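Local coordinates for protein alpha-amylase inhibitor 0.19 (Triticum aestivum, PDB 1HSS) that inhibits alpha-amylase as a secreted, disulfide-rich homodimer from wheat kernel and belongs to the cereal trypsin/alpha-amylase inhibitor family, at residues P18-L23 and Q43-I48; I48-R53 and P102-A107; A56-L61 and K116-Y121. All blocks are in the same frame, centred on the assembly; numbering follows the deposited sequence.

Contact 1 of 3, residues P18-L23 and Q43-I48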
ATOM      1  N   PRO A  18      15.724  -0.331 -10.212  1.00 23.34           N
ATOM      2  CA  PRO A  18      15.461   0.270 -11.523  1.00 19.99           C
ATOM      3  C   PRO A  18      14.097  -0.116 -12.095  1.00 20.06           C
ATOM      4  O   PRO A  18      13.396   0.719 -12.670  1.00 24.43           O
ATOM      5  CB  PRO A  18      16.592  -0.269 -12.388  1.00 21.15           C
ATOM      6  CG  PRO A  18      17.661  -0.594 -11.436  1.00 24.00           C
ATOM      7  CD  PRO A  18      16.982  -1.095 -10.216  1.00 22.11           C
ATOM      8  N   ALA A  19      13.707  -1.376 -11.893  1.00 21.30           N
ATOM      9  CA  ALA A  19      12.474  -1.909 -12.456  1.00 19.68           C
ATOM     10  C   ALA A  19      11.239  -1.393 -11.740  1.00 17.45           C
ATOM     11  O   ALA A  19      10.137  -1.467 -12.259  1.00 18.48           O
ATOM     12  CB  ALA A  19      12.504  -3.401 -12.390  1.00 18.76           C
ATOM     13  N   CYS A  20      11.416  -0.890 -10.530  1.00 17.62           N
ATOM     14  CA  CYS A  20      10.275  -0.439  -9.755  1.00 18.26           C
ATOM     15  C   CYS A  20       9.943   1.008 -10.021  1.00 18.33           C
ATOM     16  O   CYS A  20       8.863   1.469  -9.681  1.00 19.30           O
ATOM     17  CB  CYS A  20      10.509  -0.659  -8.251  1.00 18.90           C
ATOM     18  SG  CYS A  20      10.668  -2.414  -7.799  1.00 18.28           S
ATOM     19  N   ARG A  21      10.865   1.722 -10.642  1.00 18.42           N
ATOM     20  CA  ARG A  21      10.685   3.137 -10.866  1.00 21.39           C
ATOM     21  C   ARG A  21       9.575   3.388 -11.888  1.00 24.09           C
ATOM     22  O   ARG A  21       8.687   4.216 -11.672  1.00 23.43           O
ATOM     23  CB  ARG A  21      12.026   3.762 -11.285  1.00 19.78           C
ATOM     24  CG  ARG A  21      12.938   3.938 -10.079  1.00 23.16           C
ATOM     25  CD  ARG A  21      14.386   3.524 -10.233  1.00 31.03           C
ATOM     26  NE  ARG A  21      15.260   4.691 -10.201  1.00 33.18           N
ATOM     27  CZ  ARG A  21      16.126   5.010  -9.239  1.00 28.86           C
ATOM     28  NH1 ARG A  21      16.609   4.109  -8.403  1.00 27.77           N
ATOM     29  NH2 ARG A  21      16.670   6.214  -9.261  1.00 32.58           N
ATOM     30  N   PRO A  22       9.535   2.589 -12.961  1.00 23.88           N
ATOM     31  CA  PRO A  22       8.411   2.713 -13.884  1.00 21.22           C
ATOM     32  C   PRO A  22       7.076   2.241 -13.299  1.00 21.54           C
ATOM     33  O   PRO A  22       6.033   2.773 -13.626  1.00 23.51           O
ATOM     34  CB  PRO A  22       8.848   1.866 -15.081  1.00 24.52           C
ATOM     35  CG  PRO A  22       9.930   0.988 -14.558  1.00 24.88           C
ATOM     36  CD  PRO A  22      10.642   1.848 -13.582  1.00 22.39           C
ATOM     37  N   LEU A  23       7.112   1.238 -12.436  1.00 22.89           N
ATOM     38  CA  LEU A  23       5.927   0.797 -11.726  1.00 19.32           C
ATOM     39  C   LEU A  23       5.322   1.930 -10.903  1.00 19.16           C
ATOM     40  O   LEU A  23       4.133   2.190 -10.995  1.00 20.69           O
ATOM     41  CB  LEU A  23       6.284  -0.353 -10.801  1.00 20.09           C
ATOM     42  CG  LEU A  23       5.113  -0.791  -9.925  1.00 22.22           C
ATOM     43  CD1 LEU A  23       4.038  -1.367 -10.816  1.00 24.39           C
ATOM     44  CD2 LEU A  23       5.556  -1.830  -8.902  1.00 19.93           C
ATOM     45  N   GLN A  43      10.505  -9.085  -8.707  1.00 19.44           N
ATOM     46  CA  GLN A  43      11.712  -9.894  -8.860  1.00 22.36           C
ATOM     47  C   GLN A  43      12.940  -9.252  -8.222  1.00 20.77           C
ATOM     48  O   GLN A  43      13.685  -9.902  -7.487  1.00 24.36           O
ATOM     49  CB  GLN A  43      11.960 -10.126 -10.345  1.00 21.75           C
ATOM     50  CG  GLN A  43      13.386 -10.492 -10.727  1.00 22.95           C
ATOM     51  CD  GLN A  43      13.673 -11.975 -10.624  1.00 26.65           C
ATOM     52  OE1 GLN A  43      12.929 -12.729  -9.992  1.00 22.63           O
ATOM     53  NE2 GLN A  43      14.808 -12.390 -11.174  1.00 29.83           N
ATOM     54  N   GLN A  44      13.151  -7.975  -8.521  1.00 20.11           N
ATOM     55  CA  GLN A  44      14.180  -7.168  -7.868  1.00 19.82           C
ATOM     56  C   GLN A  44      13.999  -6.998  -6.349  1.00 21.74           C
ATOM     57  O   GLN A  44      14.966  -7.124  -5.601  1.00 25.57           O
ATOM     58  CB  GLN A  44      14.257  -5.793  -8.535  1.00 27.07           C
ATOM     59  CG  GLN A  44      15.329  -5.687  -9.608  1.00 31.75           C
ATOM     60  CD  GLN A  44      15.241  -4.416 -10.462  1.00 32.54           C
ATOM     61  OE1 GLN A  44      14.672  -3.394 -10.059  1.00 30.71           O
ATOM     62  NE2 GLN A  44      15.809  -4.486 -11.654  1.00 31.40           N
ATOM     63  N   LEU A  45      12.774  -6.733  -5.888  1.00 20.23           N
ATOM     64  CA  LEU A  45      12.489  -6.695  -4.449  1.00 19.53           C
ATOM     65  C   LEU A  45      12.726  -8.039  -3.757  1.00 19.58           C
ATOM     66  O   LEU A  45      13.325  -8.083  -2.684  1.00 21.55           O
ATOM     67  CB  LEU A  45      11.055  -6.237  -4.177  1.00 14.90           C
ATOM     68  CG  LEU A  45      10.843  -4.732  -3.974  1.00 16.69           C
ATOM     69  CD1 LEU A  45       9.368  -4.418  -3.916  1.00 14.49           C
ATOM     70  CD2 LEU A  45      11.557  -4.250  -2.709  1.00 15.83           C
ATOM     71  N   ALA A  46      12.347  -9.133  -4.422  1.00 19.62           N
ATOM     72  CA  ALA A  46      12.461 -10.483  -3.866  1.00 18.03           C
ATOM     73  C   ALA A  46      13.897 -10.847  -3.481  1.00 20.55           C
ATOM     74  O   ALA A  46      14.128 -11.540  -2.488  1.00 20.80           O
ATOM     75  CB  ALA A  46      11.916 -11.504  -4.859  1.00 19.84           C
ATOM     76  N   HIS A  47      14.865 -10.316  -4.217  1.00 22.49           N
ATOM     77  CA  HIS A  47      16.272 -10.613  -3.955  1.00 28.19           C
ATOM     78  C   HIS A  47      16.871  -9.874  -2.768  1.00 27.75           C
ATOM     79  O   HIS A  47      17.919 -10.251  -2.261  1.00 31.89           O
ATOM     80  CB  HIS A  47      17.110 -10.315  -5.187  1.00 37.46           C
ATOM     81  CG  HIS A  47      16.690 -11.089  -6.393  1.00 52.33           C
ATOM     82  ND1 HIS A  47      17.163 -10.814  -7.660  1.00 62.49           N
ATOM     83  CD2 HIS A  47      15.801 -12.101  -6.533  1.00 54.68           C
ATOM     84  CE1 HIS A  47      16.590 -11.629  -8.528  1.00 63.45           C
ATOM     85  NE2 HIS A  47      15.759 -12.422  -7.869  1.00 62.09           N
ATOM     86  N   ILE A  48      16.251  -8.776  -2.381  1.00 24.86           N
ATOM     87  CA  ILE A  48      16.695  -8.033  -1.219  1.00 25.18           C
ATOM     88  C   ILE A  48      16.069  -8.667   0.013  1.00 25.64           C
ATOM     89  O   ILE A  48      14.978  -9.237  -0.075  1.00 25.69           O
ATOM     90  CB  ILE A  48      16.285  -6.537  -1.350  1.00 23.75           C
ATOM     91  CG1 ILE A  48      16.958  -5.959  -2.607  1.00 23.25           C
ATOM     92  CG2 ILE A  48      16.676  -5.747  -0.093  1.00 22.08           C
ATOM     93  CD1 ILE A  48      16.368  -4.666  -3.105  1.00 23.87           C
TER

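Contact 2 of 3, residues I48-R53 and P102-A107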
ATOM      1  N   ILE A  48      16.251  -8.776  -2.381  1.00 24.86           N
ATOM      2  CA  ILE A  48      16.695  -8.033  -1.219  1.00 25.18           C
ATOM      3  C   ILE A  48      16.069  -8.667   0.013  1.00 25.64           C
ATOM      4  O   ILE A  48      14.978  -9.237  -0.075  1.00 25.69           O
ATOM      5  CB  ILE A  48      16.285  -6.537  -1.350  1.00 23.75           C
ATOM      6  CG1 ILE A  48      16.958  -5.959  -2.607  1.00 23.25           C
ATOM      7  CG2 ILE A  48      16.676  -5.747  -0.093  1.00 22.08           C
ATOM      8  CD1 ILE A  48      16.368  -4.666  -3.105  1.00 23.87           C
ATOM      9  N   SER A  49      16.813  -8.694   1.117  1.00 25.18           N
ATOM     10  CA  SER A  49      16.335  -9.324   2.342  1.00 25.01           C
ATOM     11  C   SER A  49      15.149  -8.583   2.948  1.00 23.27           C
ATOM     12  O   SER A  49      15.001  -7.377   2.767  1.00 22.40           O
ATOM     13  CB  SER A  49      17.480  -9.423   3.353  1.00 24.87           C
ATOM     14  OG  SER A  49      17.304  -8.524   4.426  1.00 30.58           O
ATOM     15  N   GLU A  50      14.363  -9.296   3.743  1.00 21.87           N
ATOM     16  CA  GLU A  50      13.225  -8.726   4.481  1.00 22.91           C
ATOM     17  C   GLU A  50      13.582  -7.459   5.245  1.00 21.79           C
ATOM     18  O   GLU A  50      12.736  -6.587   5.465  1.00 20.05           O
ATOM     19  CB  GLU A  50      12.702  -9.744   5.483  1.00 23.75           C
ATOM     20  CG  GLU A  50      11.662 -10.664   4.941  1.00 37.79           C
ATOM     21  CD  GLU A  50      11.068 -11.583   6.006  1.00 45.66           C
ATOM     22  OE1 GLU A  50      11.151 -11.246   7.215  1.00 45.88           O
ATOM     23  OE2 GLU A  50      10.483 -12.634   5.625  1.00 51.58           O
ATOM     24  N   TRP A  51      14.821  -7.425   5.732  1.00 22.01           N
ATOM     25  CA  TRP A  51      15.317  -6.325   6.541  1.00 24.04           C
ATOM     26  C   TRP A  51      15.635  -5.073   5.727  1.00 23.00           C
ATOM     27  O   TRP A  51      15.632  -3.969   6.259  1.00 22.53           O
ATOM     28  CB  TRP A  51      16.556  -6.777   7.304  1.00 29.09           C
ATOM     29  CG  TRP A  51      16.259  -7.856   8.301  1.00 39.40           C
ATOM     30  CD1 TRP A  51      16.216  -9.200   8.066  1.00 40.72           C
ATOM     31  CD2 TRP A  51      15.990  -7.684   9.706  1.00 46.49           C
ATOM     32  NE1 TRP A  51      15.948  -9.873   9.233  1.00 43.41           N
ATOM     33  CE2 TRP A  51      15.802  -8.966  10.254  1.00 48.32           C
ATOM     34  CE3 TRP A  51      15.903  -6.567  10.556  1.00 53.52           C
ATOM     35  CZ2 TRP A  51      15.525  -9.168  11.618  1.00 54.49           C
ATOM     36  CZ3 TRP A  51      15.628  -6.772  11.913  1.00 53.50           C
ATOM     37  CH2 TRP A  51      15.443  -8.060  12.425  1.00 49.98           C
ATOM     38  N   CYS A  52      15.928  -5.240   4.442  1.00 20.67           N
ATOM     39  CA  CYS A  52      16.444  -4.134   3.647  1.00 18.63           C
ATOM     40  C   CYS A  52      15.530  -3.719   2.520  1.00 19.14           C
ATOM     41  O   CYS A  52      15.852  -2.801   1.772  1.00 21.60           O
ATOM     42  CB  CYS A  52      17.808  -4.486   3.072  1.00 20.63           C
ATOM     43  SG  CYS A  52      19.056  -4.731   4.365  1.00 25.24           S
ATOM     44  N   ARG A  53      14.394  -4.395   2.389  1.00 16.79           N
ATOM     45  CA  ARG A  53      13.444  -4.096   1.320  1.00 18.60           C
ATOM     46  C   ARG A  53      12.885  -2.671   1.403  1.00 18.16           C
ATOM     47  O   ARG A  53      12.807  -1.991   0.396  1.00 22.76           O
ATOM     48  CB  ARG A  53      12.299  -5.110   1.339  1.00 17.32           C
ATOM     49  CG  ARG A  53      12.175  -5.955   0.091  1.00 14.95           C
ATOM     50  CD  ARG A  53      12.610  -7.415   0.270  1.00 17.64           C
ATOM     51  NE  ARG A  53      11.533  -8.318   0.624  1.00 16.17           N
ATOM     52  CZ  ARG A  53      11.617  -9.652   0.611  1.00 13.41           C
ATOM     53  NH1 ARG A  53      12.549 -10.304  -0.060  1.00 13.30           N
ATOM     54  NH2 ARG A  53      10.670 -10.351   1.194  1.00 14.51           N
ATOM     55  N   PRO A 102       7.007  -9.734   2.422  1.00 18.44           N
ATOM     56  CA  PRO A 102       7.077  -9.173   3.774  1.00 19.63           C
ATOM     57  C   PRO A 102       8.400  -8.475   4.082  1.00 21.00           C
ATOM     58  O   PRO A 102       9.425  -8.673   3.416  1.00 20.94           O
ATOM     59  CB  PRO A 102       6.837 -10.389   4.684  1.00 21.67           C
ATOM     60  CG  PRO A 102       7.333 -11.543   3.887  1.00 21.85           C
ATOM     61  CD  PRO A 102       7.039 -11.211   2.443  1.00 16.85           C
ATOM     62  N   ILE A 103       8.320  -7.560   5.027  1.00 19.57           N
ATOM     63  CA  ILE A 103       9.463  -6.780   5.456  1.00 19.94           C
ATOM     64  C   ILE A 103       9.535  -6.936   6.981  1.00 22.03           C
ATOM     65  O   ILE A 103       8.576  -7.413   7.585  1.00 20.53           O
ATOM     66  CB  ILE A 103       9.282  -5.284   5.021  1.00 16.34           C
ATOM     67  CG1 ILE A 103       7.965  -4.706   5.545  1.00 18.44           C
ATOM     68  CG2 ILE A 103       9.189  -5.199   3.511  1.00 13.87           C
ATOM     69  CD1 ILE A 103       8.092  -3.867   6.797  1.00 22.88           C
ATOM     70  N   VAL A 104      10.687  -6.694   7.602  1.00 25.22           N
ATOM     71  CA  VAL A 104      10.671  -6.601   9.054  1.00 28.80           C
ATOM     72  C   VAL A 104      10.752  -5.155   9.525  1.00 28.45           C
ATOM     73  O   VAL A 104      11.508  -4.356   8.968  1.00 28.81           O
ATOM     74  CB  VAL A 104      11.735  -7.502   9.735  1.00 28.46           C
ATOM     75  CG1 VAL A 104      12.373  -8.420   8.733  1.00 24.59           C
ATOM     76  CG2 VAL A 104      12.729  -6.675  10.481  1.00 33.42           C
ATOM     77  N   VAL A 105       9.775  -4.787  10.357  1.00 29.68           N
ATOM     78  CA  VAL A 105       9.478  -3.395  10.679  1.00 32.51           C
ATOM     79  C   VAL A 105      10.604  -2.738  11.465  1.00 38.28           C
ATOM     80  O   VAL A 105      10.957  -1.586  11.224  1.00 42.59           O
ATOM     81  CB  VAL A 105       8.171  -3.277  11.480  1.00 28.89           C
ATOM     82  CG1 VAL A 105       7.840  -1.817  11.726  1.00 26.65           C
ATOM     83  CG2 VAL A 105       7.037  -3.933  10.725  1.00 28.33           C
ATOM     84  N   ASP A 106      11.181  -3.486  12.393  1.00 43.59           N
ATOM     85  CA  ASP A 106      12.404  -3.052  13.050  1.00 48.28           C
ATOM     86  C   ASP A 106      13.094  -4.180  13.832  1.00 50.80           C
ATOM     87  O   ASP A 106      12.793  -5.361  13.649  1.00 50.68           O
ATOM     88  CB  ASP A 106      12.111  -1.858  13.969  1.00 47.82           C
ATOM     89  CG  ASP A 106      11.015  -2.149  14.989  1.00 48.21           C
ATOM     90  OD1 ASP A 106      10.770  -3.328  15.324  1.00 43.65           O
ATOM     91  OD2 ASP A 106      10.411  -1.180  15.482  1.00 49.36           O
ATOM     92  N   ALA A 107      13.918  -3.779  14.794  1.00 53.94           N
ATOM     93  CA  ALA A 107      14.803  -4.691  15.506  1.00 55.72           C
ATOM     94  C   ALA A 107      14.071  -5.805  16.247  1.00 55.83           C
ATOM     95  O   ALA A 107      14.630  -6.887  16.462  1.00 58.98           O
ATOM     96  CB  ALA A 107      15.673  -3.903  16.471  1.00 58.03           C
TER
HETATM   97  O   HOH W   1       8.666 -10.315   7.964  1.00 29.32           O

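Contact 3 of 3, residues A56-L61 and K116-Y121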
ATOM      1  N   ALA A  56      15.814  -0.294   0.412  1.00 16.86           N
ATOM      2  CA  ALA A  56      15.878  -0.208  -1.049  1.00 15.95           C
ATOM      3  C   ALA A  56      14.836   0.733  -1.652  1.00 15.62           C
ATOM      4  O   ALA A  56      15.162   1.542  -2.516  1.00 19.61           O
ATOM      5  CB  ALA A  56      15.743  -1.560  -1.651  1.00  6.98           C
ATOM      6  N   LEU A  57      13.607   0.672  -1.144  1.00 17.25           N
ATOM      7  CA  LEU A  57      12.517   1.536  -1.609  1.00 17.76           C
ATOM      8  C   LEU A  57      12.724   3.010  -1.238  1.00 18.22           C
ATOM      9  O   LEU A  57      12.476   3.893  -2.046  1.00 16.94           O
ATOM     10  CB  LEU A  57      11.168   1.037  -1.056  1.00 16.57           C
ATOM     11  CG  LEU A  57      10.542  -0.129  -1.823  1.00 13.75           C
ATOM     12  CD1 LEU A  57       9.474  -0.783  -0.996  1.00 16.14           C
ATOM     13  CD2 LEU A  57       9.984   0.347  -3.140  1.00 13.10           C
ATOM     14  N   TYR A  58      13.168   3.274  -0.011  1.00 22.18           N
ATOM     15  CA  TYR A  58      13.501   4.633   0.432  1.00 19.95           C
ATOM     16  C   TYR A  58      14.571   5.272  -0.471  1.00 21.68           C
ATOM     17  O   TYR A  58      14.400   6.387  -0.970  1.00 22.08           O
ATOM     18  CB  TYR A  58      13.990   4.576   1.876  1.00 16.25           C
ATOM     19  CG  TYR A  58      13.972   5.896   2.563  1.00 19.05           C
ATOM     20  CD1 TYR A  58      15.021   6.788   2.410  1.00 20.94           C
ATOM     21  CD2 TYR A  58      12.914   6.262   3.360  1.00 18.62           C
ATOM     22  CE1 TYR A  58      15.017   8.025   3.038  1.00 23.44           C
ATOM     23  CE2 TYR A  58      12.887   7.495   3.989  1.00 24.49           C
ATOM     24  CZ  TYR A  58      13.945   8.380   3.829  1.00 25.71           C
ATOM     25  OH  TYR A  58      13.943   9.615   4.458  1.00 24.88           O
ATOM     26  N   SER A  59      15.641   4.519  -0.716  1.00 22.23           N
ATOM     27  CA  SER A  59      16.735   4.911  -1.602  1.00 22.50           C
ATOM     28  C   SER A  59      16.245   5.230  -3.007  1.00 22.22           C
ATOM     29  O   SER A  59      16.675   6.206  -3.609  1.00 23.77           O
ATOM     30  CB  SER A  59      17.785   3.786  -1.667  1.00 21.38           C
ATOM     31  OG  SER A  59      18.811   4.048  -2.609  1.00 22.51           O
ATOM     32  N   MET A  60      15.404   4.358  -3.557  1.00 23.88           N
ATOM     33  CA  MET A  60      14.793   4.576  -4.878  1.00 21.44           C
ATOM     34  C   MET A  60      13.992   5.885  -4.973  1.00 20.46           C
ATOM     35  O   MET A  60      14.224   6.684  -5.872  1.00 23.65           O
ATOM     36  CB  MET A  60      13.877   3.403  -5.228  1.00 23.14           C
ATOM     37  CG  MET A  60      13.205   3.515  -6.592  1.00 23.40           C
ATOM     38  SD  MET A  60      11.729   2.487  -6.762  1.00 23.14           S
ATOM     39  CE  MET A  60      10.679   3.335  -5.746  1.00 20.88           C
ATOM     40  N   LEU A  61      13.068   6.094  -4.026  1.00 18.63           N
ATOM     41  CA  LEU A  61      12.221   7.285  -3.953  1.00 21.72           C
ATOM     42  C   LEU A  61      13.037   8.562  -3.798  1.00 25.12           C
ATOM     43  O   LEU A  61      12.717   9.581  -4.396  1.00 26.60           O
ATOM     44  CB  LEU A  61      11.266   7.162  -2.770  1.00 18.73           C
ATOM     45  CG  LEU A  61      10.291   8.320  -2.637  1.00 17.39           C
ATOM     46  CD1 LEU A  61       9.438   8.366  -3.888  1.00 15.78           C
ATOM     47  CD2 LEU A  61       9.453   8.143  -1.390  1.00 17.17           C
ATOM     48  N   LYS A 116       6.637   1.952   6.590  1.00 22.67           N
ATOM     49  CA  LYS A 116       6.237   3.225   7.215  1.00 26.19           C
ATOM     50  C   LYS A 116       7.276   4.346   7.124  1.00 26.03           C
ATOM     51  O   LYS A 116       6.926   5.526   7.039  1.00 28.65           O
ATOM     52  CB  LYS A 116       5.829   3.017   8.677  1.00 26.54           C
ATOM     53  CG  LYS A 116       6.957   2.631   9.602  1.00 28.14           C
ATOM     54  CD  LYS A 116       6.422   2.380  11.001  1.00 33.85           C
ATOM     55  CE  LYS A 116       7.486   1.783  11.914  1.00 34.06           C
ATOM     56  NZ  LYS A 116       8.433   2.806  12.426  1.00 35.38           N
ATOM     57  N   ASP A 117       8.549   3.969   7.061  1.00 27.75           N
ATOM     58  CA  ASP A 117       9.635   4.931   6.865  1.00 27.85           C
ATOM     59  C   ASP A 117       9.568   5.624   5.493  1.00 25.30           C
ATOM     60  O   ASP A 117       9.670   6.845   5.410  1.00 21.77           O
ATOM     61  CB  ASP A 117      10.999   4.241   7.075  1.00 33.75           C
ATOM     62  CG  ASP A 117      11.181   2.955   6.218  1.00 35.48           C
ATOM     63  OD1 ASP A 117      10.267   2.093   6.162  1.00 31.48           O
ATOM     64  OD2 ASP A 117      12.299   2.762   5.679  1.00 39.83           O
ATOM     65  N   VAL A 118       9.187   4.863   4.470  1.00 24.71           N
ATOM     66  CA  VAL A 118       8.990   5.391   3.122  1.00 22.21           C
ATOM     67  C   VAL A 118       7.723   6.253   3.009  1.00 22.66           C
ATOM     68  O   VAL A 118       7.703   7.231   2.269  1.00 22.44           O
ATOM     69  CB  VAL A 118       8.925   4.230   2.093  1.00 20.05           C
ATOM     70  CG1 VAL A 118       8.660   4.766   0.684  1.00 14.90           C
ATOM     71  CG2 VAL A 118      10.211   3.436   2.126  1.00 16.59           C
ATOM     72  N   ALA A 119       6.660   5.877   3.722  1.00 23.81           N
ATOM     73  CA  ALA A 119       5.429   6.675   3.763  1.00 26.24           C
ATOM     74  C   ALA A 119       5.617   8.052   4.434  1.00 28.81           C
ATOM     75  O   ALA A 119       4.869   8.998   4.187  1.00 30.74           O
ATOM     76  CB  ALA A 119       4.329   5.895   4.469  1.00 21.82           C
ATOM     77  N   ALA A 120       6.647   8.163   5.257  1.00 28.49           N
ATOM     78  CA  ALA A 120       6.940   9.397   5.960  1.00 31.75           C
ATOM     79  C   ALA A 120       8.084  10.218   5.358  1.00 31.51           C
ATOM     80  O   ALA A 120       8.537  11.182   5.948  1.00 30.74           O
ATOM     81  CB  ALA A 120       7.237   9.081   7.399  1.00 30.16           C
ATOM     82  N   TYR A 121       8.590   9.796   4.212  1.00 34.79           N
ATOM     83  CA  TYR A 121       9.613  10.539   3.472  1.00 37.42           C
ATOM     84  C   TYR A 121       9.288  12.055   3.365  1.00 43.26           C
ATOM     85  O   TYR A 121       8.128  12.432   3.196  1.00 44.46           O
ATOM     86  CB  TYR A 121       9.759   9.889   2.081  1.00 29.75           C
ATOM     87  CG  TYR A 121      10.817  10.484   1.185  1.00 28.89           C
ATOM     88  CD1 TYR A 121      10.522  11.572   0.375  1.00 31.40           C
ATOM     89  CD2 TYR A 121      12.111   9.989   1.181  1.00 25.18           C
ATOM     90  CE1 TYR A 121      11.474  12.157  -0.393  1.00 30.99           C
ATOM     91  CE2 TYR A 121      13.080  10.568   0.416  1.00 29.85           C
ATOM     92  CZ  TYR A 121      12.756  11.660  -0.369  1.00 32.98           C
ATOM     93  OH  TYR A 121      13.710  12.297  -1.130  1.00 33.83           O
TER

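Contact 1 of 3, residues P18-L23 and Q43-I48
Ala19 and Gln44 bring the two backbones to their closest point, with CA atoms 7.2 Å apart, where the chain enters one helix at residues 18-23 and leaves another at 43-48. Most of the contact is carried by one side chain, Gln44. Beyond CG its chain runs extended (chi2 169°), which carries the amide away from its own helix to the start of the other. There OE1 accepts a hydrogen bond from Ala19 N at 2.9 Å. The N-H points well at the oxygen (156°), and the nitrogen stands slightly tilted from the amide plane. The same oxygen rests against Ala19 CB at 3.2 Å and Pro18 CD at 3.3 Å. Pro18 N is also near it but carries no hydrogen, so the bond to Ala19 is the polar tie across these segments. Ala19 CB additionally lies 3.6 Å from Gln44 NE2, while the proline ring crosses the glutamine chain at about a right angle. Deeper in, Cys20 SG makes a loose apolar approach to Leu45 CG at 4.5 Å. That sulfur is joined to Cys41, so a disulfide fastens the same pair of helices one turn before Gln44. Helices 20-27 and 35-46 are thereby held together at these ends, with Leu45 turned onto Ile95 of helix 95-98 and onto Arg53 at the start of helix 53-67.

Contact 2 of 3, residues I48-R53 and P102-A107
Trp51 meets Val104, and Arg53 meets Pro102, because of how their side chains are turned. Trp51 has CG anti to its carbonyl carbon (chi1 -65°); although its CB starts away from 102-107, the indole comes back to lie against that segment. In Arg53, bends at chi2 (107°) and chi3 (93°) place CD and NE and turn the chain back toward Pro102; the guanidinium then meets its carbonyl. NH2 donates to Pro102 O at 3.1 Å, arriving in the carbonyl plane on a lone pair, with the oxygen near the guanidinium edge. NH1 makes a weak bond back to Ile48 O, so this one group bridges the turn to the residue just ahead of strand 103-104, with the NH1 arm the weaker. The backbones join at a second point: Val104 N donates to Glu50 O at 3.0 Å, and Ile103 CA lies 3.3 Å from the same oxygen. The two branches of Val104 divide the work. CG1 packs on Glu50 CB at 3.5 Å, whereas CG2 sits over the six-membered ring of Trp51 in a CH-pi arrangement whose modelled closeness is doubtful. A water completes the join, donating to Glu50 OE1 at 2.8 Å and Ile103 O at 2.9 Å. Within the turn, Ser49 OG accepts from Trp51 N at 3.0 Å, an ST turn just ahead of helix 53-67. Cys52 ties this same turn to Cys6 by a disulfide. At the far end Asp106 OD1 is held by Ser108 and salt-bridged to Arg84 of the second subunit, while Ile103 pairs with Ala112, making strand 103-104 one half of a short antiparallel hairpin with 111-112.

Contact 3 of 3, residues A56-L61 and K116-Y121
Tyr58 and Tyr121 form the aromatic part of this contact, a T-shaped pair with the edge of Tyr121 toward the face of Tyr58. The centroids lie 5.3 Å apart, the planes stand at 63°, and Tyr121 CD2 comes within 3.6 Å of Tyr58 CZ. Tyr121 has CG anti to the backbone N (chi1 -177°), which directs that atom toward helix 53-67. Leu61 CD2 lies over a face of the Tyr121 ring in a CH-pi contact, 4.2 Å from its centroid. The aliphatic contacts centre on Val118: CG2 touches Tyr58 CB at 4.0 Å and also reaches Leu57 CB, while CG1 meets Leu61 CD2 at 4.0 Å. One polar group joins in without a hydrogen bond: Asp117 O lies in the plane of the Tyr58 ring at its edge, 3.6 Å from CE2. The hydroxyl of Tyr121 is hydrogen-bonded to Asp62, one residue beyond Leu61 on the same helix. Helix 85-92 adds Val88 against Leu61 and Ala92 against Val118. The disulfide Cys54-Cys115 fixes the chain just ahead of helix 116-119, which packs on helix 53-67, as befits the small, mainly helical, disulfide-braced fold of the cereal inhibitor family.

Overall arrangement
From the N terminus, contact 1 closes first, drawing the start of helix 20-27 to the end of helix 35-46 and closing an intervening stretch of chain that is largely helix 35-46 itself. It is complete before the others open, yet its last residue, Ile48, is the first of contact 2. Contacts 2 and 3 then cross: 48-53 and 56-61 lie around the start of helix 53-67, and their partners 102-107 and 116-121 follow in the same order near the C terminus. Helix 53-67 thus links all three, with Arg53 against the end of helix 35-46 and Met60 against Cys20. Contacts 2 and 3 also reach the second subunit.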